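Local atomic coordinates of CaaX farnesyltransferase beta subunit Ram1 (Aspergillus fumigatus, PDB entry 4MBG), a protein that probably supplies the peptide-binding, zinc-dependent half of a heterodimeric enzyme that transfers farnesyl from farnesyl diphosphate to a cysteine near the C-terminus of target proteins. Residues B[354-359]-B[404-409]; B[363-368]-B[421-426]; B[311-316]-B[369-374]; B[122-127]-B[163-168]. All coordinates share one frame; numbering follows the deposited sequence. Where two conformers were deposited one is given.

Contact 1 (B[354-359]-B[404-409]); sequences GGFSGR and EGLTRY. With FPP (farnesyl diphosphate), chain F.
Backbone carries much of the contact between Gly354 and Gly405, whose CA atoms lie 3.8 Å apart, the closest pairing of the two segments. No hydrogen bond crosses here. Instead Gly354 CA sits 3.3 Å from Gly405 O as a CA-H...O contact, and Leu406 CA approaches Gly354 O in the same way; Gly354 O takes its hydrogen bond from Gln349. Gly354 has a positive phi of 91° and lies against Gly405 with its backbone.

Apolar packing flanks this backbone meeting. Leu406 brings both methyls to the Phe356 ring, CD1 and CD2 each 3.7 Å from Phe356 CE2, the two side chains crossing at about a right angle. The Leu406 branch reaches there because CG stands opposite the backbone N (chi1 -177°). Tyr409 lays its CB 3.4 Å from Gly355 N and its CD2 3.7 Å from Gly355 CA, so the start of the tyrosine side chain packs directly on the Gly355 backbone; its hydroxyl is bonded to the backbone carbonyl of Asp423.

Polar bonds to the ligand lie at the far end of 354-359. Arg359 NE meets FPP O2B at 2.7 Å in an almost straight bond (174°), while Arg359 NH2 reaches FPP O1A at 2.9 Å. Helix 403-413 thus packs on a glycine-rich loop that leads to the diphosphate site of the prenyltransferase alpha-alpha toroid.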
# COMPACT_ATOMS: atom_id res chain seq x y z
N GLY B 354 -4.93 -13.20 13.52
CA GLY B 354 -5.05 -13.93 12.26
C GLY B 354 -4.92 -13.07 11.02
O GLY B 354 -4.63 -13.58 9.95
N GLY B 355 -5.13 -11.76 11.17
CA GLY B 355 -5.06 -10.83 10.05
C GLY B 355 -3.66 -10.30 9.78
O GLY B 355 -2.70 -10.73 10.39
N PHE B 356 -3.56 -9.36 8.84
CA PHE B 356 -2.26 -8.79 8.45
C PHE B 356 -2.15 -7.34 8.93
O PHE B 356 -3.11 -6.59 8.81
CB PHE B 356 -2.17 -8.72 6.92
CG PHE B 356 -2.27 -10.05 6.23
CD1 PHE B 356 -1.45 -11.12 6.59
CD2 PHE B 356 -3.18 -10.23 5.19
CE1 PHE B 356 -1.55 -12.35 5.91
CE2 PHE B 356 -3.27 -11.43 4.49
CZ PHE B 356 -2.45 -12.50 4.85
N SER B 357 -0.95 -6.96 9.38
CA SER B 357 -0.60 -5.56 9.59
C SER B 357 0.04 -5.03 8.30
O SER B 357 0.49 -5.80 7.45
CB SER B 357 0.46 -5.46 10.70
OG SER B 357 1.63 -6.23 10.34
N GLY B 358 0.17 -3.71 8.19
CA GLY B 358 0.78 -3.14 6.98
C GLY B 358 2.27 -2.90 7.08
O GLY B 358 2.98 -2.82 6.07
N ARG B 359 2.76 -2.76 8.31
CA ARG B 359 4.19 -2.52 8.53
C ARG B 359 4.60 -3.02 9.90
O ARG B 359 3.76 -3.21 10.80
CB ARG B 359 4.56 -1.06 8.33
CG ARG B 359 3.55 -0.06 8.93
CD ARG B 359 4.08 1.39 8.73
NE ARG B 359 3.01 2.36 8.96
CZ ARG B 359 3.22 3.61 9.37
NH1 ARG B 359 4.46 4.05 9.61
NH2 ARG B 359 2.17 4.42 9.59
N GLU B 404 -6.35 -19.92 7.19
CA GLU B 404 -7.23 -20.06 8.36
C GLU B 404 -7.22 -18.77 9.19
O GLU B 404 -8.27 -18.24 9.55
CB GLU B 404 -6.81 -21.25 9.23
CG GLU B 404 -7.59 -21.25 10.56
CD GLU B 404 -7.34 -22.47 11.44
OE1 GLU B 404 -6.39 -23.26 11.16
OE2 GLU B 404 -8.10 -22.64 12.41
N GLY B 405 -6.03 -18.28 9.53
CA GLY B 405 -5.95 -17.06 10.33
C GLY B 405 -6.64 -15.87 9.66
O GLY B 405 -7.40 -15.13 10.30
N LEU B 406 -6.37 -15.68 8.38
CA LEU B 406 -6.97 -14.54 7.70
C LEU B 406 -8.50 -14.65 7.67
O LEU B 406 -9.23 -13.66 7.87
CB LEU B 406 -6.42 -14.42 6.28
CG LEU B 406 -6.94 -13.19 5.53
CD1 LEU B 406 -6.51 -11.91 6.24
CD2 LEU B 406 -6.46 -13.21 4.08
N THR B 407 -8.98 -15.86 7.40
CA THR B 407 -10.42 -16.07 7.35
C THR B 407 -11.07 -15.81 8.72
O THR B 407 -12.13 -15.20 8.79
CB THR B 407 -10.73 -17.49 6.87
OG1 THR B 407 -10.12 -17.66 5.59
CG2 THR B 407 -12.22 -17.68 6.75
N ARG B 408 -10.43 -16.29 9.79
CA ARG B 408 -10.93 -16.02 11.14
C ARG B 408 -10.97 -14.54 11.41
O ARG B 408 -11.95 -14.01 11.92
CB ARG B 408 -10.08 -16.73 12.21
CG ARG B 408 -10.25 -18.25 12.21
CD ARG B 408 -9.59 -18.87 13.43
NE ARG B 408 -9.71 -20.32 13.35
CZ ARG B 408 -10.80 -20.99 13.73
NH1 ARG B 408 -11.84 -20.35 14.24
NH2 ARG B 408 -10.82 -22.32 13.58
N TYR B 409 -9.89 -13.84 11.04
CA TYR B 409 -9.87 -12.40 11.30
C TYR B 409 -11.05 -11.71 10.57
O TYR B 409 -11.78 -10.91 11.15
CB TYR B 409 -8.51 -11.76 10.92
CG TYR B 409 -8.48 -10.30 11.32
CD1 TYR B 409 -8.59 -9.94 12.66
CD2 TYR B 409 -8.41 -9.28 10.36
CE1 TYR B 409 -8.61 -8.59 13.05
CE2 TYR B 409 -8.42 -7.94 10.73
CZ TYR B 409 -8.53 -7.61 12.08
OH TYR B 409 -8.58 -6.29 12.49
C1 FPP F . -0.37 4.36 6.30
O1 FPP F . -1.52 4.78 6.99
C2 FPP F . -0.66 3.86 5.02
C3 FPP F . 0.22 3.99 3.81
C4 FPP F . 0.83 5.37 3.66
C5 FPP F . -0.44 3.38 2.55
C6 FPP F . -1.57 4.04 1.78
C7 FPP F . -2.03 3.51 0.56
C8 FPP F . -2.89 2.27 0.50
C10 FPP F . -3.99 2.20 1.51
C9 FPP F . -3.39 1.92 -0.90
C11 FPP F . -2.52 2.24 -2.11
C12 FPP F . -2.80 1.53 -3.29
C13 FPP F . -3.72 2.05 -4.37
C14 FPP F . -4.45 3.36 -4.21
C15 FPP F . -4.01 1.18 -5.56
PA FPP F . -1.77 4.36 8.48
O1A FPP F . -0.66 4.84 9.36
O2A FPP F . -3.08 5.01 8.81
O3A FPP F . -1.95 2.79 8.54
PB FPP F . -0.95 1.72 9.18
O1B FPP F . -0.83 1.93 10.67
O2B FPP F . 0.38 1.75 8.52
O3B FPP F . -1.68 0.43 8.87

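Contact 2 (B[363-368]-B[421-426]); sequences LVDGCY and LRDKPG. With ZN (zinc ion), chain G; FPP (farnesyl diphosphate), chain F.
The zinc site of the farnesyltransferase beta subunit lies at this meeting of two loops: 363-368 supplies Asp365 and Cys367, and Asp423 of 421-426 backs Asp365. Their carboxylates are stacked with planes 17° apart, Asp423 OD1 standing 3.2 Å from Asp365 CG. Zinc on Asp365 and the Lys424 salt bridge on Asp423 would be expected to ease the closeness of the two carboxylates. Asp365 binds the metal with both oxygens, unequally, OD2 at 2.0 Å from zinc and OD1 at 2.5 Å. Cys367 SG, a water and His433 complete the coordination.

Asp365 OD1 also accepts from Cys367 N, a cap on the turn entering helix 368-371. The bond is nearly straight at the hydrogen (172°), but the N-H comes from above the carboxylate plane; one oxygen thus serves both metal and backbone. Across the loops, Gly366 N donates to a lone pair of Asp423 O at 2.8 Å, in the carbonyl plane.

Lys424 curls back through bends at chi3 and chi4, which brings NZ to the syn side of Asp423 OD1, somewhat out of the carboxylate plane, for the salt bridge. Lys424 NZ also bonds to Val364 O at 3.0 Å. Water joins NZ to Leu363 O, and Lys424 CE rests on Leu363 CB. Beyond the metal, the Tyr368 ring has Cys367 SG over one face, and its hydroxyl donates to farnesyl diphosphate, with Tyr368 OH 2.6 Å from FPP O3B.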
# COMPACT_ATOMS: atom_id res chain seq x y z
N LEU B 363 -0.49 -2.39 13.64
CA LEU B 363 -1.61 -3.26 14.02
C LEU B 363 -2.26 -3.93 12.81
O LEU B 363 -2.25 -3.39 11.72
CB LEU B 363 -2.71 -2.45 14.74
CG LEU B 363 -2.27 -1.71 16.02
CD1 LEU B 363 -3.43 -0.85 16.51
CD2 LEU B 363 -1.80 -2.69 17.11
N VAL B 364 -2.88 -5.10 13.03
CA VAL B 364 -3.67 -5.72 11.97
C VAL B 364 -4.79 -4.78 11.50
O VAL B 364 -5.23 -3.89 12.24
CB VAL B 364 -4.26 -7.07 12.43
CG1 VAL B 364 -3.12 -8.05 12.78
CG2 VAL B 364 -5.23 -6.84 13.64
N ASP B 365 -5.24 -4.98 10.26
CA ASP B 365 -6.30 -4.15 9.68
C ASP B 365 -6.88 -4.96 8.53
O ASP B 365 -6.13 -5.52 7.70
CB ASP B 365 -5.69 -2.81 9.21
CG ASP B 365 -6.66 -1.92 8.44
OD1 ASP B 365 -7.71 -2.38 7.94
OD2 ASP B 365 -6.33 -0.72 8.29
N GLY B 366 -8.20 -5.08 8.50
CA GLY B 366 -8.87 -5.91 7.49
C GLY B 366 -8.62 -5.46 6.05
O GLY B 366 -8.79 -6.26 5.14
N CYS B 367 -8.25 -4.20 5.80
CA CYS B 367 -8.02 -3.85 4.39
C CYS B 367 -6.76 -4.53 3.84
O CYS B 367 -6.63 -4.74 2.61
CB CYS B 367 -7.97 -2.34 4.12
SG CYS B 367 -6.54 -1.46 4.86
N TYR B 368 -5.83 -4.89 4.73
CA TYR B 368 -4.61 -5.53 4.27
C TYR B 368 -4.90 -6.97 3.87
O TYR B 368 -4.03 -7.64 3.33
CB TYR B 368 -3.48 -5.48 5.34
CG TYR B 368 -3.11 -4.04 5.64
CD1 TYR B 368 -2.90 -3.14 4.59
CD2 TYR B 368 -3.06 -3.56 6.93
CE1 TYR B 368 -2.62 -1.77 4.84
CE2 TYR B 368 -2.77 -2.19 7.20
CZ TYR B 368 -2.55 -1.32 6.14
OH TYR B 368 -2.28 0.02 6.37
N LEU B 421 -17.99 -4.16 6.54
CA LEU B 421 -16.83 -4.70 7.26
C LEU B 421 -15.90 -3.56 7.64
O LEU B 421 -15.99 -2.46 7.08
CB LEU B 421 -16.08 -5.80 6.47
CG LEU B 421 -16.90 -7.10 6.25
CD1 LEU B 421 -17.69 -7.03 4.93
CD2 LEU B 421 -16.00 -8.37 6.27
N ARG B 422 -15.02 -3.85 8.59
CA ARG B 422 -14.24 -2.82 9.25
C ARG B 422 -12.77 -3.18 9.32
O ARG B 422 -12.36 -4.35 9.15
CB ARG B 422 -14.80 -2.60 10.68
CG ARG B 422 -14.72 -3.89 11.54
CD ARG B 422 -15.42 -3.70 12.91
NE ARG B 422 -15.51 -4.98 13.58
CZ ARG B 422 -16.55 -5.39 14.31
NH1 ARG B 422 -17.61 -4.61 14.48
NH2 ARG B 422 -16.52 -6.58 14.88
N ASP B 423 -11.96 -2.15 9.58
CA ASP B 423 -10.53 -2.28 9.86
C ASP B 423 -10.29 -3.30 10.99
O ASP B 423 -9.59 -4.30 10.81
CB ASP B 423 -10.06 -0.83 10.18
CG ASP B 423 -8.76 -0.74 10.97
OD1 ASP B 423 -8.08 -1.74 11.27
OD2 ASP B 423 -8.40 0.44 11.28
N LYS B 424 -10.90 -3.06 12.15
CA LYS B 424 -10.71 -3.92 13.30
C LYS B 424 -11.83 -3.63 14.27
O LYS B 424 -12.54 -2.66 14.09
CB LYS B 424 -9.34 -3.62 13.95
CG LYS B 424 -9.23 -2.19 14.55
CD LYS B 424 -7.93 -2.06 15.39
CE LYS B 424 -6.66 -2.39 14.60
NZ LYS B 424 -6.42 -1.46 13.42
N PRO B 425 -12.02 -4.49 15.27
CA PRO B 425 -13.05 -4.24 16.29
C PRO B 425 -12.86 -2.87 16.91
O PRO B 425 -11.72 -2.47 17.15
CB PRO B 425 -12.79 -5.35 17.32
CG PRO B 425 -12.21 -6.47 16.51
CD PRO B 425 -11.35 -5.80 15.46
N GLY B 426 -13.96 -2.15 17.15
CA GLY B 426 -13.87 -0.79 17.67
C GLY B 426 -13.94 0.29 16.60
O GLY B 426 -14.07 1.48 16.93
ZN ZN G . -7.46 -0.27 6.65
C1 FPP F . -0.37 4.36 6.30
O1 FPP F . -1.52 4.78 6.99
C2 FPP F . -0.66 3.86 5.02
C3 FPP F . 0.22 3.99 3.81
C4 FPP F . 0.83 5.37 3.66
C5 FPP F . -0.44 3.38 2.55
C6 FPP F . -1.57 4.04 1.78
C7 FPP F . -2.03 3.51 0.56
C8 FPP F . -2.89 2.27 0.50
C10 FPP F . -3.99 2.20 1.51
C9 FPP F . -3.39 1.92 -0.90
C11 FPP F . -2.52 2.24 -2.11
C12 FPP F . -2.80 1.53 -3.29
C13 FPP F . -3.72 2.05 -4.37
C14 FPP F . -4.45 3.36 -4.21
C15 FPP F . -4.01 1.18 -5.56
PA FPP F . -1.77 4.36 8.48
O1A FPP F . -0.66 4.84 9.36
O2A FPP F . -3.08 5.01 8.81
O3A FPP F . -1.95 2.79 8.54
PB FPP F . -0.95 1.72 9.18
O1B FPP F . -0.83 1.93 10.67
O2B FPP F . 0.38 1.75 8.52
O3B FPP F . -1.68 0.43 8.87
O HOH W 1 -3.88 -1.05 11.86
O HOH W 2 -6.88 1.77 6.51

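Contact 3 (B[311-316]-B[369-374]); sequences HGAYAF and SHWVGN. With FPP (farnesyl diphosphate), chain F.
Phe316 and Trp371 meet in the first shell, with Phe316 CD2 3.6 Å from Trp371 CE3 at the edge of the indole. His370 turns its own edge to the face of Phe316, a T-shaped pair with centroids 4.5 Å apart and planes at 62°, so the three rings form one aromatic cluster. Where the backbones draw together, Ala313 CB lies over one face of Trp371, and Val372 CG2 touches Gly312 CA at 3.9 Å, a close backbone-to-methyl contact.

The isoprenoid shares that indole face: FPP C9 stands above it, and Trp371 CH2 comes to 3.5 Å from FPP C12. Ala313 CB approaches FPP C8 at 3.3 Å. His311 has FPP C3 over one face of its ring, and its NE2-H donates to FPP O2B, NE2 to O2B 2.9 Å.

Second-shell bonds fix these groups. Asn374 ND2 donates to His370 ND1 in the planes of both groups (173°), which sets the turn of the imidazole, while Asn374 OD1 is held by Thr443. Trp371 NE1 bonds to Tyr432. His311, with CG opposite its backbone N (chi1 -163°), uses ND1 to accept from Ala313 N and caps helix 312-323. Since ND1 acts as acceptor and NE2 as donor, one imidazole joins the helix start to the diphosphate, whereas the farnesyl chain is met mainly by the methyl of Ala313 and the indole face of Trp371, with Tyr314 and the His311 ring near its first isoprene unit.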
# COMPACT_ATOMS: atom_id res chain seq x y z
N HIS B 311 5.91 -1.15 3.37
CA HIS B 311 4.49 -1.16 3.74
C HIS B 311 3.72 -2.07 2.80
O HIS B 311 3.91 -2.03 1.58
CB HIS B 311 3.91 0.25 3.66
CG HIS B 311 2.60 0.40 4.38
ND1 HIS B 311 1.41 -0.11 3.90
CD2 HIS B 311 2.32 0.97 5.58
CE1 HIS B 311 0.44 0.15 4.77
NE2 HIS B 311 0.97 0.80 5.80
N GLY B 312 2.83 -2.87 3.37
CA GLY B 312 2.03 -3.78 2.56
C GLY B 312 1.28 -3.18 1.37
O GLY B 312 1.20 -3.82 0.31
N ALA B 313 0.73 -1.97 1.51
CA ALA B 313 -0.02 -1.39 0.39
C ALA B 313 0.91 -1.15 -0.81
O ALA B 313 0.52 -1.34 -1.95
CB ALA B 313 -0.66 -0.11 0.81
N TYR B 314 2.13 -0.70 -0.52
CA TYR B 314 3.08 -0.42 -1.58
C TYR B 314 3.75 -1.69 -2.12
O TYR B 314 4.12 -1.76 -3.28
CB TYR B 314 4.12 0.58 -1.06
CG TYR B 314 3.51 1.92 -0.71
CD1 TYR B 314 2.70 2.62 -1.61
CD2 TYR B 314 3.76 2.52 0.53
CE1 TYR B 314 2.17 3.89 -1.28
CE2 TYR B 314 3.25 3.78 0.85
CZ TYR B 314 2.43 4.43 -0.04
OH TYR B 314 1.92 5.68 0.29
N ALA B 315 3.90 -2.69 -1.27
CA ALA B 315 4.34 -3.99 -1.77
C ALA B 315 3.36 -4.52 -2.82
O ALA B 315 3.78 -5.00 -3.88
CB ALA B 315 4.51 -4.99 -0.59
N PHE B 316 2.06 -4.41 -2.54
CA PHE B 316 1.09 -4.86 -3.53
C PHE B 316 1.25 -4.06 -4.83
O PHE B 316 1.34 -4.65 -5.92
CB PHE B 316 -0.36 -4.72 -3.08
CG PHE B 316 -1.33 -5.04 -4.18
CD1 PHE B 316 -1.56 -6.37 -4.53
CD2 PHE B 316 -1.92 -4.02 -4.93
CE1 PHE B 316 -2.42 -6.68 -5.59
CE2 PHE B 316 -2.78 -4.33 -5.98
CZ PHE B 316 -3.03 -5.66 -6.31
N SER B 369 -6.13 -7.44 4.12
CA SER B 369 -6.51 -8.74 3.60
C SER B 369 -6.32 -8.74 2.08
O SER B 369 -5.95 -9.78 1.49
CB SER B 369 -7.96 -9.08 3.97
OG SER B 369 -8.19 -8.86 5.35
N HIS B 370 -6.57 -7.60 1.46
CA HIS B 370 -6.21 -7.43 0.06
C HIS B 370 -4.75 -7.02 -0.15
O HIS B 370 -4.00 -7.70 -0.87
CB HIS B 370 -7.09 -6.39 -0.65
CG HIS B 370 -6.53 -5.99 -1.98
ND1 HIS B 370 -6.35 -6.89 -3.01
CD2 HIS B 370 -6.03 -4.80 -2.42
CE1 HIS B 370 -5.77 -6.28 -4.03
NE2 HIS B 370 -5.59 -5.01 -3.71
N TRP B 371 -4.32 -5.91 0.45
CA TRP B 371 -2.98 -5.39 0.08
C TRP B 371 -1.88 -6.40 0.35
O TRP B 371 -1.01 -6.61 -0.49
CB TRP B 371 -2.66 -4.04 0.78
CG TRP B 371 -3.73 -3.01 0.51
CD1 TRP B 371 -4.59 -2.46 1.42
CD2 TRP B 371 -4.08 -2.43 -0.77
NE1 TRP B 371 -5.44 -1.57 0.80
CE2 TRP B 371 -5.16 -1.54 -0.54
CE3 TRP B 371 -3.58 -2.57 -2.07
CZ2 TRP B 371 -5.77 -0.80 -1.57
CZ3 TRP B 371 -4.17 -1.85 -3.09
CH2 TRP B 371 -5.26 -0.96 -2.83
N VAL B 372 -1.93 -7.03 1.52
CA VAL B 372 -0.94 -8.08 1.80
C VAL B 372 -1.39 -9.41 1.19
O VAL B 372 -0.59 -10.14 0.58
CB VAL B 372 -0.70 -8.22 3.32
CG1 VAL B 372 0.18 -9.45 3.61
CG2 VAL B 372 0.01 -6.93 3.81
N GLY B 373 -2.68 -9.73 1.34
CA GLY B 373 -3.17 -11.05 0.94
C GLY B 373 -2.91 -11.32 -0.53
O GLY B 373 -2.46 -12.40 -0.91
N ASN B 374 -3.18 -10.32 -1.37
CA ASN B 374 -2.97 -10.50 -2.80
C ASN B 374 -1.51 -10.35 -3.27
O ASN B 374 -1.21 -10.57 -4.46
CB ASN B 374 -3.95 -9.65 -3.63
CG ASN B 374 -5.27 -10.37 -3.87
OD1 ASN B 374 -5.28 -11.57 -4.13
ND2 ASN B 374 -6.38 -9.64 -3.80
C1 FPP F . -0.37 4.36 6.30
O1 FPP F . -1.52 4.78 6.99
C2 FPP F . -0.66 3.86 5.02
C3 FPP F . 0.22 3.99 3.81
C4 FPP F . 0.83 5.37 3.66
C5 FPP F . -0.44 3.38 2.55
C6 FPP F . -1.57 4.04 1.78
C7 FPP F . -2.03 3.51 0.56
C8 FPP F . -2.89 2.27 0.50
C10 FPP F . -3.99 2.20 1.51
C9 FPP F . -3.39 1.92 -0.90
C11 FPP F . -2.52 2.24 -2.11
C12 FPP F . -2.80 1.53 -3.29
C13 FPP F . -3.72 2.05 -4.37
C14 FPP F . -4.45 3.36 -4.21
C15 FPP F . -4.01 1.18 -5.56
PA FPP F . -1.77 4.36 8.48
O1A FPP F . -0.66 4.84 9.36
O2A FPP F . -3.08 5.01 8.81
O3A FPP F . -1.95 2.79 8.54
PB FPP F . -0.95 1.72 9.18
O1B FPP F . -0.83 1.93 10.67
O2B FPP F . 0.38 1.75 8.52
O3B FPP F . -1.68 0.43 8.87

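Contact 4 (B[122-127]-B[163-168]); sequences PALQRK and CLLGED
Arg126 donates to the carbonyl of Leu165 from an unusual direction: NH2 lies 3.0 Å from Leu165 O, yet stands well above the carbonyl plane, 58° out of it, with a C=O...N angle of 108°. On the arginine side the geometry is regular, because Leu165 O lies close to the guanidinium plane and the N-H...O angle is 151°. A bend at chi3 turns the guanidinium toward the end of helix 151-164.

Water adds to this grip. One molecule accepts from Arg126 NE at 2.8 Å and gives a weak bond to Leu165 O; another donates to Leu164 O, but lies so close to Arg126 NH2 that a bond between those two is doubtful. The remaining terminal nitrogen, NH1, is bound by the carbonyls of Asn488 and Arg490.

That helix finishes in a Schellman motif, in which Gly166 takes positive phi and Gly166 N returns to Cys163 O at 2.9 Å. Arg126 thus bonds to the Leu165 carbonyl at the C-terminal end of helix 151-164 in the alpha-alpha toroid, from a position just after Gln125, the N-cap of helix 126-135.

Apolar packing accompanies the polar bond. Leu165 CD2 lies over one face of the guanidinium and also meets Leu124 CD2 at 3.9 Å. Leu165 also packs on Leu130 and Leu133 of helix 126-135, while Leu124 reaches Leu438 of helix 431-444.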
# COMPACT_ATOMS: atom_id res chain seq x y z
N PRO B 122 -18.39 -17.52 12.43
CA PRO B 122 -19.70 -17.09 11.90
C PRO B 122 -19.75 -17.00 10.37
O PRO B 122 -18.73 -16.77 9.72
CB PRO B 122 -19.91 -15.70 12.52
CG PRO B 122 -18.53 -15.24 12.95
CD PRO B 122 -17.72 -16.48 13.23
N ALA B 123 -20.95 -17.19 9.83
CA ALA B 123 -21.19 -17.02 8.39
C ALA B 123 -20.84 -15.61 7.93
O ALA B 123 -20.96 -14.66 8.69
CB ALA B 123 -22.66 -17.28 8.08
N LEU B 124 -20.44 -15.48 6.69
CA LEU B 124 -20.41 -14.16 6.06
C LEU B 124 -21.85 -13.67 5.98
O LEU B 124 -22.74 -14.36 5.43
CB LEU B 124 -19.81 -14.27 4.67
CG LEU B 124 -19.76 -12.97 3.86
CD1 LEU B 124 -18.79 -11.99 4.54
CD2 LEU B 124 -19.34 -13.26 2.41
N GLN B 125 -22.11 -12.49 6.53
CA GLN B 125 -23.48 -11.97 6.56
C GLN B 125 -23.82 -11.28 5.24
O GLN B 125 -23.90 -10.06 5.19
CB GLN B 125 -23.62 -11.01 7.75
CG GLN B 125 -23.33 -11.71 9.11
CD GLN B 125 -24.33 -12.84 9.42
OE1 GLN B 125 -25.53 -12.69 9.21
NE2 GLN B 125 -23.82 -13.96 9.90
N ARG B 126 -24.02 -12.09 4.20
CA ARG B 126 -24.14 -11.59 2.82
C ARG B 126 -25.24 -10.53 2.65
O ARG B 126 -25.00 -9.47 2.06
CB ARG B 126 -24.34 -12.76 1.82
CG ARG B 126 -23.29 -13.87 1.92
CD ARG B 126 -23.56 -15.09 0.94
NE ARG B 126 -23.19 -14.67 -0.41
CZ ARG B 126 -22.16 -15.12 -1.10
NH1 ARG B 126 -21.38 -16.09 -0.62
NH2 ARG B 126 -21.93 -14.60 -2.30
N LYS B 127 -26.43 -10.78 3.17
CA LYS B 127 -27.53 -9.82 2.97
C LYS B 127 -27.23 -8.47 3.65
O LYS B 127 -27.46 -7.41 3.06
CB LYS B 127 -28.88 -10.40 3.42
CG LYS B 127 -29.30 -11.58 2.57
CD LYS B 127 -30.58 -12.22 3.11
CE LYS B 127 -31.08 -13.34 2.21
NZ LYS B 127 -32.14 -14.15 2.89
N CYS B 163 -19.98 -7.08 -6.68
CA CYS B 163 -19.51 -8.16 -7.57
C CYS B 163 -19.00 -9.36 -6.78
O CYS B 163 -19.35 -10.51 -7.09
CB CYS B 163 -18.38 -7.68 -8.50
SG CYS B 163 -18.88 -6.69 -9.92
N LEU B 164 -18.16 -9.11 -5.78
CA LEU B 164 -17.63 -10.18 -4.95
C LEU B 164 -18.77 -11.04 -4.37
O LEU B 164 -18.72 -12.26 -4.38
CB LEU B 164 -16.78 -9.60 -3.82
CG LEU B 164 -15.40 -9.14 -4.32
CD1 LEU B 164 -14.75 -8.15 -3.32
CD2 LEU B 164 -14.48 -10.34 -4.54
N LEU B 165 -19.80 -10.36 -3.91
CA LEU B 165 -20.94 -11.02 -3.28
C LEU B 165 -21.89 -11.66 -4.29
O LEU B 165 -22.87 -12.27 -3.90
CB LEU B 165 -21.69 -10.03 -2.38
CG LEU B 165 -20.93 -9.68 -1.09
CD1 LEU B 165 -21.51 -8.41 -0.48
CD2 LEU B 165 -21.05 -10.86 -0.09
N GLY B 166 -21.59 -11.54 -5.58
CA GLY B 166 -22.34 -12.30 -6.57
C GLY B 166 -23.45 -11.54 -7.25
O GLY B 166 -24.28 -12.14 -7.95
N GLU B 167 -23.47 -10.22 -7.08
CA GLU B 167 -24.48 -9.40 -7.78
C GLU B 167 -24.10 -9.13 -9.22
O GLU B 167 -22.92 -9.09 -9.57
CB GLU B 167 -24.68 -8.06 -7.07
CG GLU B 167 -25.13 -8.17 -5.62
CD GLU B 167 -26.54 -8.70 -5.50
OE1 GLU B 167 -27.49 -7.88 -5.59
OE2 GLU B 167 -26.70 -9.93 -5.33
N ASP B 168 -25.12 -8.95 -10.05
CA ASP B 168 -24.94 -8.53 -11.44
C ASP B 168 -24.97 -7.02 -11.40
O ASP B 168 -25.99 -6.44 -11.06
CB ASP B 168 -26.12 -9.05 -12.28
CG ASP B 168 -26.04 -8.62 -13.74
OD1 ASP B 168 -25.19 -7.78 -14.09
OD2 ASP B 168 -26.85 -9.13 -14.54
O HOH W 3 -20.66 -14.43 -4.40
O HOH W 4 -25.09 -12.97 -1.52

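Contacts 1, 2 and 3 interlock around farnesyl diphosphate, with their segments alternating along the chain. Contacts 1 and 2 have centres about 9 Å apart and share two bonds, Tyr409 OH to Asp423 O at 2.8 Å and Asp365 N to Phe356 O at 3.0 Å, which tie the glycine-rich loop to the zinc loops. Contact 3 joins contact 1 through Gly312 N to Gly358 O at 2.7 Å. Arg359, Tyr368 and His311, one from each contact, all bond to the diphosphate, and Lys362 adds a fourth donor. Contact 4 stands apart, its centre about 18 Å from that of contact 2, and touches none of the others.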